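Local coordinates for protein ethylbenzene dehydrogenase alpha-subunit (Aromatoleum aromaticum, PDB 2IVF) that holds a molybdenum atom, two pterin guanine dinucleotide cofactors and an iron/sulfur cluster, as a member of the molybdopterin oxidoreductase family, at residues 232-237 and 804-809; 811-816 and 949-954. One frame throughout, in Å; residues are numbered along the deposited sequence.

Contact 1: 232-237 and 804-809; sequences FGKMHM and VFPTHT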
ATOM      1  N   PHE A 232       7.449   6.560  30.510  1.00 22.09           N
ATOM      2  CA  PHE A 232       8.819   6.088  30.561  1.00 21.50           C
ATOM      3  C   PHE A 232       9.876   7.199  30.410  1.00 21.96           C
ATOM      4  O   PHE A 232      11.082   6.959  30.630  1.00 22.02           O
ATOM      5  CB  PHE A 232       9.028   5.068  29.465  1.00 21.45           C
ATOM      6  CG  PHE A 232       8.016   3.946  29.463  1.00 21.34           C
ATOM      7  CD1 PHE A 232       7.965   3.034  30.507  1.00 22.97           C
ATOM      8  CD2 PHE A 232       7.140   3.783  28.391  1.00 23.01           C
ATOM      9  CE1 PHE A 232       7.071   1.983  30.480  1.00 18.87           C
ATOM     10  CE2 PHE A 232       6.237   2.719  28.361  1.00 22.46           C
ATOM     11  CZ  PHE A 232       6.214   1.836  29.417  1.00 22.30           C
ATOM     12  N   GLY A 233       9.445   8.384  30.002  1.00 21.77           N
ATOM     13  CA  GLY A 233      10.379   9.499  29.792  1.00 21.90           C
ATOM     14  C   GLY A 233      11.037   9.358  28.436  1.00 21.69           C
ATOM     15  O   GLY A 233      11.913  10.120  28.123  1.00 23.37           O
ATOM     16  N   LYS A 234      10.610   8.390  27.606  1.00 22.63           N
ATOM     17  CA  LYS A 234      11.156   8.281  26.251  1.00 22.78           C
ATOM     18  C   LYS A 234      10.264   7.457  25.368  1.00 23.60           C
ATOM     19  O   LYS A 234       9.406   6.728  25.851  1.00 22.93           O
ATOM     20  CB  LYS A 234      12.580   7.689  26.254  1.00 23.65           C
ATOM     21  CG  LYS A 234      12.654   6.180  26.544  1.00 25.25           C
ATOM     22  CD  LYS A 234      12.500   5.876  27.998  1.00 24.33           C
ATOM     23  CE  LYS A 234      12.849   4.410  28.322  1.00 24.11           C
ATOM     24  NZ  LYS A 234      14.301   4.066  28.081  1.00 21.85           N
ATOM     25  N   MET A 235      10.465   7.573  24.061  1.00 23.08           N
ATOM     26  CA  MET A 235       9.619   6.871  23.126  1.00 25.08           C
ATOM     27  C   MET A 235      10.387   6.142  22.059  1.00 23.39           C
ATOM     28  O   MET A 235       9.800   5.400  21.319  1.00 21.97           O
ATOM     29  CB  MET A 235       8.573   7.798  22.491  1.00 25.65           C
ATOM     30  CG  MET A 235       9.095   8.824  21.553  1.00 28.15           C
ATOM     31  SD  MET A 235       7.768   9.903  20.880  1.00 35.26           S
ATOM     32  CE  MET A 235       7.705  11.139  22.164  1.00 32.98           C
ATOM     33  N   HIS A 236      11.689   6.361  21.982  1.00 23.07           N
ATOM     34  CA  HIS A 236      12.466   5.803  20.912  1.00 22.88           C
ATOM     35  C   HIS A 236      12.891   4.382  21.254  1.00 22.70           C
ATOM     36  O   HIS A 236      14.070   4.099  21.430  1.00 23.19           O
ATOM     37  CB  HIS A 236      13.629   6.703  20.588  1.00 23.38           C
ATOM     38  CG  HIS A 236      13.240   7.827  19.701  1.00 25.67           C
ATOM     39  ND1 HIS A 236      12.580   7.621  18.510  1.00 28.41           N
ATOM     40  CD2 HIS A 236      13.369   9.165  19.842  1.00 27.37           C
ATOM     41  CE1 HIS A 236      12.325   8.791  17.948  1.00 33.04           C
ATOM     42  NE2 HIS A 236      12.798   9.745  18.732  1.00 32.15           N
ATOM     43  N   MET A 237      11.900   3.507  21.350  1.00 21.85           N
ATOM     44  CA  MET A 237      12.102   2.104  21.723  1.00 22.61           C
ATOM     45  C   MET A 237      11.466   1.332  20.610  1.00 22.51           C
ATOM     46  O   MET A 237      10.492   1.796  20.035  1.00 21.64           O
ATOM     47  CB  MET A 237      11.413   1.782  23.024  1.00 22.85           C
ATOM     48  CG  MET A 237      11.844   2.703  24.180  1.00 21.53           C
ATOM     49  SD  MET A 237      10.889   2.291  25.643  1.00 26.24           S
ATOM     50  CE  MET A 237       9.342   3.105  25.253  1.00 27.13           C
ATOM     51  N   VAL A 804      17.240   2.925  36.003  1.00 22.50           N
ATOM     52  CA  VAL A 804      16.194   3.921  36.232  1.00 22.17           C
ATOM     53  C   VAL A 804      15.670   4.489  34.917  1.00 22.33           C
ATOM     54  O   VAL A 804      16.338   4.417  33.863  1.00 22.87           O
ATOM     55  CB  VAL A 804      16.678   5.079  37.188  1.00 22.29           C
ATOM     56  CG1 VAL A 804      16.973   4.532  38.608  1.00 20.95           C
ATOM     57  CG2 VAL A 804      17.912   5.820  36.648  1.00 21.97           C
ATOM     58  N   PHE A 805      14.472   5.065  34.986  1.00 21.48           N
ATOM     59  CA  PHE A 805      13.849   5.687  33.848  1.00 21.39           C
ATOM     60  C   PHE A 805      14.057   7.175  33.941  1.00 21.46           C
ATOM     61  O   PHE A 805      14.124   7.720  35.050  1.00 20.76           O
ATOM     62  CB  PHE A 805      12.347   5.431  33.860  1.00 21.90           C
ATOM     63  CG  PHE A 805      11.973   4.047  33.538  1.00 21.85           C
ATOM     64  CD1 PHE A 805      11.995   3.060  34.514  1.00 22.03           C
ATOM     65  CD2 PHE A 805      11.599   3.725  32.260  1.00 21.09           C
ATOM     66  CE1 PHE A 805      11.603   1.757  34.202  1.00 22.23           C
ATOM     67  CE2 PHE A 805      11.234   2.444  31.930  1.00 23.99           C
ATOM     68  CZ  PHE A 805      11.229   1.461  32.906  1.00 23.37           C
ATOM     69  N   PRO A 806      14.173   7.851  32.777  1.00 21.89           N
ATOM     70  CA  PRO A 806      14.359   9.295  32.839  1.00 21.91           C
ATOM     71  C   PRO A 806      13.044  10.065  33.090  1.00 21.92           C
ATOM     72  O   PRO A 806      12.569  10.833  32.227  1.00 22.63           O
ATOM     73  CB  PRO A 806      14.984   9.597  31.488  1.00 21.27           C
ATOM     74  CG  PRO A 806      14.285   8.621  30.562  1.00 22.61           C
ATOM     75  CD  PRO A 806      14.206   7.351  31.377  1.00 22.36           C
ATOM     76  N   THR A 807      12.478   9.860  34.277  1.00 21.24           N
ATOM     77  CA  THR A 807      11.198  10.441  34.655  1.00 20.64           C
ATOM     78  C   THR A 807      11.349  11.136  36.029  1.00 20.96           C
ATOM     79  O   THR A 807      12.305  10.892  36.747  1.00 20.24           O
ATOM     80  CB  THR A 807      10.080   9.375  34.804  1.00 21.01           C
ATOM     81  OG1 THR A 807      10.435   8.407  35.796  1.00 20.12           O
ATOM     82  CG2 THR A 807       9.736   8.687  33.523  1.00 18.80           C
ATOM     83  N   HIS A 808      10.396  12.009  36.350  1.00 20.31           N
ATOM     84  CA  HIS A 808      10.232  12.605  37.675  1.00 19.46           C
ATOM     85  C   HIS A 808      10.518  11.629  38.840  1.00 19.30           C
ATOM     86  O   HIS A 808      11.322  11.938  39.746  1.00 20.26           O
ATOM     87  CB  HIS A 808       8.807  13.125  37.784  1.00 20.11           C
ATOM     88  CG  HIS A 808       8.567  14.027  38.952  1.00 19.82           C
ATOM     89  ND1 HIS A 808       9.183  15.256  39.084  1.00 21.71           N
ATOM     90  CD2 HIS A 808       7.755  13.893  40.033  1.00 21.07           C
ATOM     91  CE1 HIS A 808       8.770  15.835  40.201  1.00 22.38           C
ATOM     92  NE2 HIS A 808       7.893  15.034  40.790  1.00 20.35           N
ATOM     93  N   THR A 809       9.833  10.495  38.811  1.00 18.89           N
ATOM     94  CA  THR A 809       9.910   9.438  39.840  1.00 19.27           C
ATOM     95  C   THR A 809      11.052   8.447  39.666  1.00 19.20           C
ATOM     96  O   THR A 809      11.255   7.561  40.530  1.00 18.58           O
ATOM     97  CB  THR A 809       8.633   8.594  39.865  1.00 18.00           C
ATOM     98  OG1 THR A 809       8.442   7.952  38.593  1.00 17.77           O
ATOM     99  CG2 THR A 809       7.411   9.448  40.243  1.00 19.48           C
TER
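Gly-233 and Pro-806 mark the closest approach of the two backbones, their CA atoms 5.0 Å apart. Gly-233 is the first residue to leave helix 226-232 and does so with positive phi (81°); opposite it, Pro-806 is the centre of an inverse gamma turn. This turn presents Pro-806 O to Gly-233 CA, 3.5 Å away, in a CA-H...O contact with an angle of 151° at the hydrogen. Having no side chain, the glycine lets the carbonyl come this near: a CB on Gly-233 would point at the other segment and clash with Pro-806 O at 2.2 Å.

Around this backbone meeting the side chains pack by shape. Phe-232 and Phe-805 lie side by side and point the same way. Their planes are 29° apart but slid so that the rings barely overlap, and CD1 of Phe-232 reaches CE2 of Phe-805 at 3.6 Å. The proline ring sits against the last carbonyl of the helix, Pro-806 CD lying 3.2 Å from Phe-232 O. The methyl CG2 of Thr-807 rests on the same peptide, 3.5 Å from Gly-233 N, while its OG1 is hydrogen-bonded to Arg-811 O. Lys-234 crosses both Pro-806 and Phe-805 at about a right angle, and its CD comes within 4.1 Å of Pro-806 CD. Its ammonium group is held beyond the contact by Glu-527 in a salt bridge and by Ala-781 O and His-798.

The buried junction thus fits the C-terminal end of helix 226-232 against the loop joining helices 796-800 and 819-824, with helix 526-540 packed on Pro-806 through Glu-527, Met-528 and Ile-531.

Contact 2: 811-816 and 949-954; sequences RAQFYL and YEQFRY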
ATOM      1  N   ARG A 811      10.958   6.152  37.683  1.00 21.32           N
ATOM      2  CA  ARG A 811      10.280   4.912  37.373  1.00 20.38           C
ATOM      3  C   ARG A 811       9.301   5.075  36.235  1.00 20.86           C
ATOM      4  O   ARG A 811       9.091   6.171  35.713  1.00 19.36           O
ATOM      5  CB  ARG A 811       9.575   4.395  38.616  1.00 20.12           C
ATOM      6  CG  ARG A 811      10.559   3.986  39.690  1.00 19.75           C
ATOM      7  CD  ARG A 811      10.117   4.327  41.113  1.00 20.67           C
ATOM      8  NE  ARG A 811      11.053   3.637  41.983  1.00 21.34           N
ATOM      9  CZ  ARG A 811      12.279   4.064  42.276  1.00 21.59           C
ATOM     10  NH1 ARG A 811      12.700   5.255  41.870  1.00 23.23           N
ATOM     11  NH2 ARG A 811      13.064   3.316  43.033  1.00 20.91           N
ATOM     12  N   ALA A 812       8.766   3.941  35.770  1.00 20.41           N
ATOM     13  CA  ALA A 812       7.732   3.972  34.748  1.00 20.56           C
ATOM     14  C   ALA A 812       6.536   4.528  35.513  1.00 20.95           C
ATOM     15  O   ALA A 812       6.091   3.914  36.466  1.00 21.38           O
ATOM     16  CB  ALA A 812       7.460   2.619  34.211  1.00 19.64           C
ATOM     17  N   GLN A 813       6.055   5.682  35.089  1.00 19.63           N
ATOM     18  CA  GLN A 813       5.303   6.554  35.960  1.00 20.82           C
ATOM     19  C   GLN A 813       3.892   6.742  35.460  1.00 20.41           C
ATOM     20  O   GLN A 813       3.681   7.369  34.449  1.00 19.67           O
ATOM     21  CB  GLN A 813       5.993   7.888  36.049  1.00 20.47           C
ATOM     22  CG  GLN A 813       5.341   8.785  37.040  1.00 20.48           C
ATOM     23  CD  GLN A 813       6.070  10.069  37.251  1.00 21.89           C
ATOM     24  OE1 GLN A 813       7.284  10.135  37.049  1.00 20.87           O
ATOM     25  NE2 GLN A 813       5.346  11.100  37.685  1.00 21.24           N
ATOM     26  N   PHE A 814       2.944   6.135  36.165  1.00 21.41           N
ATOM     27  CA  PHE A 814       1.531   6.258  35.849  1.00 21.22           C
ATOM     28  C   PHE A 814       0.799   7.387  36.512  1.00 21.56           C
ATOM     29  O   PHE A 814      -0.271   7.742  36.033  1.00 22.25           O
ATOM     30  CB  PHE A 814       0.864   4.942  36.111  1.00 21.77           C
ATOM     31  CG  PHE A 814       1.448   3.874  35.273  1.00 21.50           C
ATOM     32  CD1 PHE A 814       1.067   3.753  33.958  1.00 20.98           C
ATOM     33  CD2 PHE A 814       2.471   3.097  35.744  1.00 21.29           C
ATOM     34  CE1 PHE A 814       1.652   2.845  33.135  1.00 24.01           C
ATOM     35  CE2 PHE A 814       3.060   2.179  34.916  1.00 22.95           C
ATOM     36  CZ  PHE A 814       2.634   2.046  33.608  1.00 23.91           C
ATOM     37  N   TYR A 815       1.373   7.940  37.580  1.00 21.46           N
ATOM     38  CA  TYR A 815       0.797   9.103  38.254  1.00 21.35           C
ATOM     39  C   TYR A 815       1.553  10.385  37.894  1.00 21.45           C
ATOM     40  O   TYR A 815       2.720  10.544  38.268  1.00 22.22           O
ATOM     41  CB  TYR A 815       0.751   8.836  39.748  1.00 20.39           C
ATOM     42  CG  TYR A 815      -0.037   9.840  40.546  1.00 19.56           C
ATOM     43  CD1 TYR A 815      -1.395  10.018  40.334  1.00 18.55           C
ATOM     44  CD2 TYR A 815       0.563  10.591  41.521  1.00 17.53           C
ATOM     45  CE1 TYR A 815      -2.125  10.968  41.079  1.00 19.18           C
ATOM     46  CE2 TYR A 815      -0.150  11.522  42.249  1.00 17.75           C
ATOM     47  CZ  TYR A 815      -1.490  11.699  42.040  1.00 17.87           C
ATOM     48  OH  TYR A 815      -2.204  12.623  42.799  1.00 17.95           O
ATOM     49  N   LEU A 816       0.908  11.292  37.154  1.00 21.36           N
ATOM     50  CA  LEU A 816       1.540  12.581  36.785  1.00 21.41           C
ATOM     51  C   LEU A 816       0.941  13.645  37.673  1.00 22.06           C
ATOM     52  O   LEU A 816      -0.196  14.061  37.481  1.00 22.87           O
ATOM     53  CB  LEU A 816       1.350  12.913  35.314  1.00 22.50           C
ATOM     54  CG  LEU A 816       1.815  11.778  34.385  1.00 20.59           C
ATOM     55  CD1 LEU A 816       1.405  12.034  32.922  1.00 20.80           C
ATOM     56  CD2 LEU A 816       3.327  11.569  34.456  1.00 19.70           C
ATOM     57  N   TYR A 949       8.342  19.632  34.603  1.00 24.05           N
ATOM     58  CA  TYR A 949       8.289  18.241  35.003  1.00 23.79           C
ATOM     59  C   TYR A 949       9.277  17.479  34.136  1.00 23.63           C
ATOM     60  O   TYR A 949       9.306  17.638  32.924  1.00 25.12           O
ATOM     61  CB  TYR A 949       6.894  17.681  34.746  1.00 23.71           C
ATOM     62  CG  TYR A 949       6.381  16.662  35.713  1.00 22.19           C
ATOM     63  CD1 TYR A 949       6.163  17.003  37.029  1.00 22.98           C
ATOM     64  CD2 TYR A 949       6.045  15.369  35.288  1.00 23.90           C
ATOM     65  CE1 TYR A 949       5.663  16.116  37.907  1.00 21.80           C
ATOM     66  CE2 TYR A 949       5.519  14.454  36.171  1.00 23.61           C
ATOM     67  CZ  TYR A 949       5.344  14.843  37.493  1.00 20.22           C
ATOM     68  OH  TYR A 949       4.828  14.016  38.408  1.00 22.46           O
ATOM     69  N   GLU A 950      10.045  16.603  34.745  1.00 23.33           N
ATOM     70  CA  GLU A 950      11.122  15.941  34.027  1.00 23.38           C
ATOM     71  C   GLU A 950      10.739  15.459  32.641  1.00 23.96           C
ATOM     72  O   GLU A 950      11.403  15.789  31.636  1.00 24.80           O
ATOM     73  CB  GLU A 950      11.644  14.771  34.855  1.00 23.02           C
ATOM     74  CG  GLU A 950      12.898  14.220  34.252  1.00 24.06           C
ATOM     75  CD  GLU A 950      13.936  13.804  35.249  1.00 27.40           C
ATOM     76  OE1 GLU A 950      13.814  14.125  36.463  1.00 29.89           O
ATOM     77  OE2 GLU A 950      14.898  13.154  34.786  1.00 29.38           O
ATOM     78  N   GLN A 951       9.680  14.673  32.566  1.00 22.80           N
ATOM     79  CA  GLN A 951       9.333  14.033  31.296  1.00 23.24           C
ATOM     80  C   GLN A 951       8.438  14.889  30.395  1.00 23.50           C
ATOM     81  O   GLN A 951       8.045  14.458  29.326  1.00 23.18           O
ATOM     82  CB  GLN A 951       8.676  12.682  31.514  1.00 23.05           C
ATOM     83  CG  GLN A 951       7.385  12.678  32.342  1.00 22.45           C
ATOM     84  CD  GLN A 951       7.653  12.142  33.716  1.00 22.52           C
ATOM     85  OE1 GLN A 951       8.490  12.693  34.433  1.00 19.92           O
ATOM     86  NE2 GLN A 951       6.970  11.068  34.096  1.00 18.67           N
ATOM     87  N   PHE A 952       8.091  16.081  30.854  1.00 23.83           N
ATOM     88  CA  PHE A 952       7.356  17.052  30.043  1.00 23.89           C
ATOM     89  C   PHE A 952       8.370  17.979  29.398  1.00 24.33           C
ATOM     90  O   PHE A 952       8.898  18.889  30.046  1.00 25.40           O
ATOM     91  CB  PHE A 952       6.357  17.825  30.901  1.00 24.80           C
ATOM     92  CG  PHE A 952       5.232  16.970  31.491  1.00 24.41           C
ATOM     93  CD1 PHE A 952       5.032  15.654  31.123  1.00 23.34           C
ATOM     94  CD2 PHE A 952       4.354  17.537  32.405  1.00 26.00           C
ATOM     95  CE1 PHE A 952       4.002  14.908  31.682  1.00 24.94           C
ATOM     96  CE2 PHE A 952       3.327  16.796  32.979  1.00 25.10           C
ATOM     97  CZ  PHE A 952       3.147  15.494  32.618  1.00 23.67           C
ATOM     98  N   ARG A 953       8.661  17.744  28.125  1.00 24.90           N
ATOM     99  CA  ARG A 953       9.763  18.452  27.442  1.00 24.62           C
ATOM    100  C   ARG A 953       9.715  18.286  25.944  1.00 25.39           C
ATOM    101  O   ARG A 953       9.001  17.434  25.419  1.00 25.65           O
ATOM    102  CB  ARG A 953      11.118  17.974  27.934  1.00 24.67           C
ATOM    103  CG  ARG A 953      11.409  16.520  27.645  1.00 24.06           C
ATOM    104  CD  ARG A 953      12.433  15.906  28.650  1.00 24.79           C
ATOM    105  NE  ARG A 953      12.273  14.435  28.795  1.00 23.57           N
ATOM    106  CZ  ARG A 953      12.907  13.705  29.713  1.00 23.42           C
ATOM    107  NH1 ARG A 953      13.725  14.283  30.563  1.00 27.96           N
ATOM    108  NH2 ARG A 953      12.718  12.397  29.790  1.00 27.32           N
ATOM    109  N   TYR A 954      10.476  19.119  25.253  1.00 25.42           N
ATOM    110  CA  TYR A 954      10.591  19.026  23.824  1.00 25.39           C
ATOM    111  C   TYR A 954      12.048  18.935  23.411  1.00 26.31           C
ATOM    112  O   TYR A 954      12.898  19.728  23.844  1.00 25.37           O
ATOM    113  CB  TYR A 954       9.925  20.228  23.118  1.00 25.71           C
ATOM    114  CG  TYR A 954      10.216  20.233  21.626  1.00 25.33           C
ATOM    115  CD1 TYR A 954       9.706  19.233  20.803  1.00 28.17           C
ATOM    116  CD2 TYR A 954      11.070  21.169  21.051  1.00 26.28           C
ATOM    117  CE1 TYR A 954       9.997  19.198  19.422  1.00 26.54           C
ATOM    118  CE2 TYR A 954      11.342  21.147  19.672  1.00 23.18           C
ATOM    119  CZ  TYR A 954      10.829  20.157  18.878  1.00 27.84           C
ATOM    120  OH  TYR A 954      11.111  20.104  17.522  1.00 24.83           O
TER
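Gln-813 meets Tyr-949 tip to tip, its amide turned 63° from the ring plane, and runs obliquely to Gln-951, so one side chain serves two partners. Its CG is anti to the backbone N (chi1 -174°), and the chain stays extended beyond CG, bringing CD and the amide to the turn at 949-952. Gln-813 NE2 donates to Tyr-815 O at 2.7 Å, nearly in the amide plane, which should hold the group's rotation; a weak, bent bond of 3.0 Å runs from the same NE2 to Tyr-949 OH, approached at the ring edge. Gln-813 OE1 accepts a nearly straight bond from Gln-951 NE2 at 3.1 Å. Here the two amides stand almost perpendicular, 86° apart, and the donor sits above the carbonyl plane. Thr-809 OG1 is a further partner of Gln-813 OE1, Asp-817 binds Tyr-949 OH, and Gln-951 OE1 takes up His-808 N.

Beside this polar network, CD2 of Leu-816 lies 4.0 Å from Tyr-949 CE2, and its CD1 approaches the edge of the Phe-952 ring, 3.9 Å from CZ. One face of that ring is covered by Tyr-949 CD2, 3.8 Å above its centre.

Tyr-949 to Phe-952 form a type I beta turn, closed by Phe-952 N bonding Tyr-949 O, in the connection between strands 915-917 and 969-975; Tyr-949 and Gln-951 bond to, and Phe-952 packs on, the loop between helices 796-800 and 819-824.

Followed from the N terminus, the chain leaves helix 226-232 and makes an excursion of 566 residues, through much of the molybdopterin oxidoreductase region, before 804-809 returns to close contact 1. Only one residue separates this segment from 811-816, where contact 2 opens; it closes after 132 residues, which include the molybdopterin dinucleotide binding family region. The two loops therefore follow in series, neither nesting nor crossing, yet their centres lie 7 Å apart. Arg-953 bridges them: its NH2 bonds Gly-233 O and, probably, Pro-806 O. One connection between helices 796-800 and 819-824 thus joins a helix end to the turn in the loop between strands 915-917 and 969-975.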